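PDB 4R38: blue-light-activated histidine kinase 2 from Erythrobacter litoralis HTCC2594, which senses blue light through a flavin-binding LOV domain, the part present here, and acts as an ATP-dependent histidine kinase linked to increased bacterial virulence. Local coordinates for residues Glu67-Pro71 with Gly72-Arg76. Numbering follows the deposited sequence.
Sequences EKTDP and GAVER. With RBF (riboflavin), chain E.
Asp70 and Ala73 meet in the N-cap that opens helix 71-82 of this LOV domain, a flavin-binding member of the PAS fold. The capping bond runs from Ala73 N to Asp70 OD2 at 2.9 Å, with an N-H...O angle of 148°. The oxygen is approached on its anti side, 15° out of the carboxylate plane. With chi1 at -174°, Asp70 CG lies beside the carbonyl carbon, and OD2 reaches forward to the first backbone N-H groups, 3.1 Å from Gly72 N. A negative group here would be expected to suit the helix dipole.

Pro71 occupies the first helical position, where its ring's restricted phi suits a helix. Its nitrogen, which has no hydrogen to donate, costs the helix no bond, because first-turn N-H groups have no preceding turn to bond to. Pro71 CB sits 3.2 Å from Gly72 N, so Gly72 N lies close to both the proline ring and the Asp70 carboxylate. The regular backbone pattern starts at once: Val74 N donates to Asp70 O at 3.2 Å, and Glu75 N to Pro71 O at 2.9 Å. Further along, Arg76 NE forms a salt bridge with Glu89 on strand 87-94.

Val74 ties this helix start to the chromophore pocket. Its two methyls diverge: CG1 comes within 3.7 Å of O4' on the riboflavin ribityl chain, whereas CG2 packs tightly against Thr69, with 3.5 Å between Val74 CG2 and Thr69 CG2.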
loop_
_atom_site.group_PDB
_atom_site.type_symbol
_atom_site.label_atom_id
_atom_site.label_comp_id
_atom_site.label_asym_id
_atom_site.label_seq_id
_atom_site.Cartn_x
_atom_site.Cartn_y
_atom_site.Cartn_z
ATOM N N GLU A 67 -1.185 -10.024 -12.509
ATOM C CA GLU A 67 -0.358 -10.869 -13.331
ATOM C C GLU A 67 0.919 -10.152 -13.789
ATOM O O GLU A 67 1.977 -10.773 -13.895
ATOM C CB GLU A 67 -1.193 -11.377 -14.531
ATOM C CG GLU A 67 -2.398 -12.280 -14.138
ATOM C CD GLU A 67 -3.342 -11.674 -13.066
ATOM O OE1 GLU A 67 -3.542 -10.427 -13.037
ATOM O OE2 GLU A 67 -3.870 -12.453 -12.234
ATOM N N LYS A 68 0.830 -8.849 -14.034
ATOM C CA LYS A 68 1.973 -8.086 -14.546
ATOM C C LYS A 68 2.884 -7.496 -13.455
ATOM O O LYS A 68 3.941 -6.944 -13.749
ATOM C CB LYS A 68 1.480 -6.961 -15.462
ATOM C CG LYS A 68 0.733 -7.437 -16.709
ATOM C CD LYS A 68 0.307 -6.234 -17.549
ATOM C CE LYS A 68 -0.417 -6.634 -18.833
ATOM N NZ LYS A 68 -0.818 -5.427 -19.615
ATOM N N THR A 69 2.493 -7.637 -12.193
ATOM C CA THR A 69 3.262 -7.094 -11.079
ATOM C C THR A 69 4.622 -7.770 -10.967
ATOM O O THR A 69 4.721 -9.000 -10.937
ATOM C CB THR A 69 2.477 -7.295 -9.791
ATOM O OG1 THR A 69 1.237 -6.580 -9.884
ATOM C CG2 THR A 69 3.261 -6.831 -8.587
ATOM N N ASP A 70 5.666 -6.962 -10.928
ATOM C CA ASP A 70 7.033 -7.461 -10.904
ATOM C C ASP A 70 7.366 -8.127 -9.571
ATOM O O ASP A 70 7.200 -7.514 -8.529
ATOM C CB ASP A 70 7.987 -6.279 -11.078
ATOM C CG ASP A 70 9.426 -6.718 -11.209
ATOM O OD1 ASP A 70 9.783 -7.244 -12.272
ATOM O OD2 ASP A 70 10.216 -6.531 -10.271
ATOM N N PRO A 71 7.873 -9.371 -9.589
ATOM C CA PRO A 71 8.179 -10.007 -8.296
ATOM C C PRO A 71 9.372 -9.403 -7.554
ATOM O O PRO A 71 9.393 -9.424 -6.308
ATOM C CB PRO A 71 8.464 -11.467 -8.665
ATOM C CG PRO A 71 8.806 -11.448 -10.113
ATOM C CD PRO A 71 8.020 -10.302 -10.711
ATOM N N GLY A 72 10.338 -8.861 -8.283
ATOM C CA GLY A 72 11.458 -8.168 -7.664
ATOM C C GLY A 72 11.020 -6.977 -6.822
ATOM O O GLY A 72 11.478 -6.787 -5.688
ATOM N N ALA A 73 10.112 -6.178 -7.378
ATOM C CA ALA A 73 9.570 -5.021 -6.693
ATOM C C ALA A 73 8.762 -5.462 -5.475
ATOM O O ALA A 73 8.862 -4.864 -4.427
ATOM C CB ALA A 73 8.702 -4.212 -7.631
ATOM N N VAL A 74 7.973 -6.522 -5.615
ATOM C CA VAL A 74 7.183 -6.992 -4.485
ATOM C C VAL A 74 8.133 -7.407 -3.363
ATOM O O VAL A 74 7.895 -7.075 -2.206
ATOM C CB VAL A 74 6.259 -8.187 -4.893
ATOM C CG1 VAL A 74 5.664 -8.869 -3.672
ATOM C CG2 VAL A 74 5.127 -7.673 -5.795
ATOM N N GLU A 75 9.218 -8.102 -3.700
ATOM C CA GLU A 75 10.159 -8.531 -2.654
ATOM C C GLU A 75 10.918 -7.355 -1.998
ATOM O O GLU A 75 11.220 -7.395 -0.805
ATOM C CB GLU A 75 11.107 -9.624 -3.172
ATOM C CG GLU A 75 12.226 -10.031 -2.218
ATOM C CD GLU A 75 11.773 -10.302 -0.767
ATOM O OE1 GLU A 75 10.589 -10.661 -0.502
ATOM O OE2 GLU A 75 12.636 -10.160 0.122
ATOM N N ARG A 76 11.196 -6.292 -2.749
ATOM C CA ARG A 76 11.785 -5.092 -2.130
ATOM C C ARG A 76 10.853 -4.488 -1.065
ATOM O O ARG A 76 11.286 -4.101 0.027
ATOM C CB ARG A 76 12.176 -4.102 -3.224
ATOM C CG ARG A 76 13.403 -4.601 -3.989
ATOM C CD ARG A 76 14.054 -3.556 -4.872
ATOM N NE ARG A 76 13.174 -3.123 -5.953
ATOM C CZ ARG A 76 13.055 -3.717 -7.135
ATOM N NH1 ARG A 76 13.748 -4.812 -7.428
ATOM N NH2 ARG A 76 12.216 -3.216 -8.031
HETATM N N1 RBF E . 1.208 -2.833 -2.629
HETATM C C2 RBF E . 0.608 -2.485 -3.797
HETATM O O2 RBF E . 0.651 -3.241 -4.750
HETATM N N3 RBF E . -0.030 -1.279 -3.890
HETATM C C4 RBF E . -0.169 -0.454 -2.829
HETATM O O4 RBF E . -0.765 0.643 -2.939
HETATM C C4A RBF E . 0.383 -0.820 -1.576
HETATM N N5 RBF E . 0.248 -0.066 -0.454
HETATM C C5A RBF E . 0.781 -0.468 0.713
HETATM C C6 RBF E . 0.672 0.309 1.900
HETATM C C7 RBF E . 1.212 -0.118 3.111
HETATM C C7M RBF E . 1.029 0.821 4.331
HETATM C C8 RBF E . 1.904 -1.327 3.164
HETATM C C8M RBF E . 2.558 -1.888 4.427
HETATM C C9 RBF E . 2.034 -2.082 2.031
HETATM C C9A RBF E . 1.489 -1.684 0.775
HETATM N N10 RBF E . 1.617 -2.502 -0.335
HETATM C C10 RBF E . 1.070 -2.078 -1.537
HETATM C "C1'" RBF E . 2.406 -3.735 -0.342
HETATM C "C2'" RBF E . 1.668 -5.040 -0.068
HETATM O "O2'" RBF E . 0.733 -4.803 0.905
HETATM C "C3'" RBF E . 2.674 -6.090 0.393
HETATM O "O3'" RBF E . 3.240 -5.702 1.613
HETATM C "C4'" RBF E . 3.804 -6.277 -0.616
HETATM O "O4'" RBF E . 3.309 -6.692 -1.863
HETATM C "C5'" RBF E . 4.812 -7.303 -0.114
HETATM O "O5'" RBF E . 4.171 -8.544 0.119
#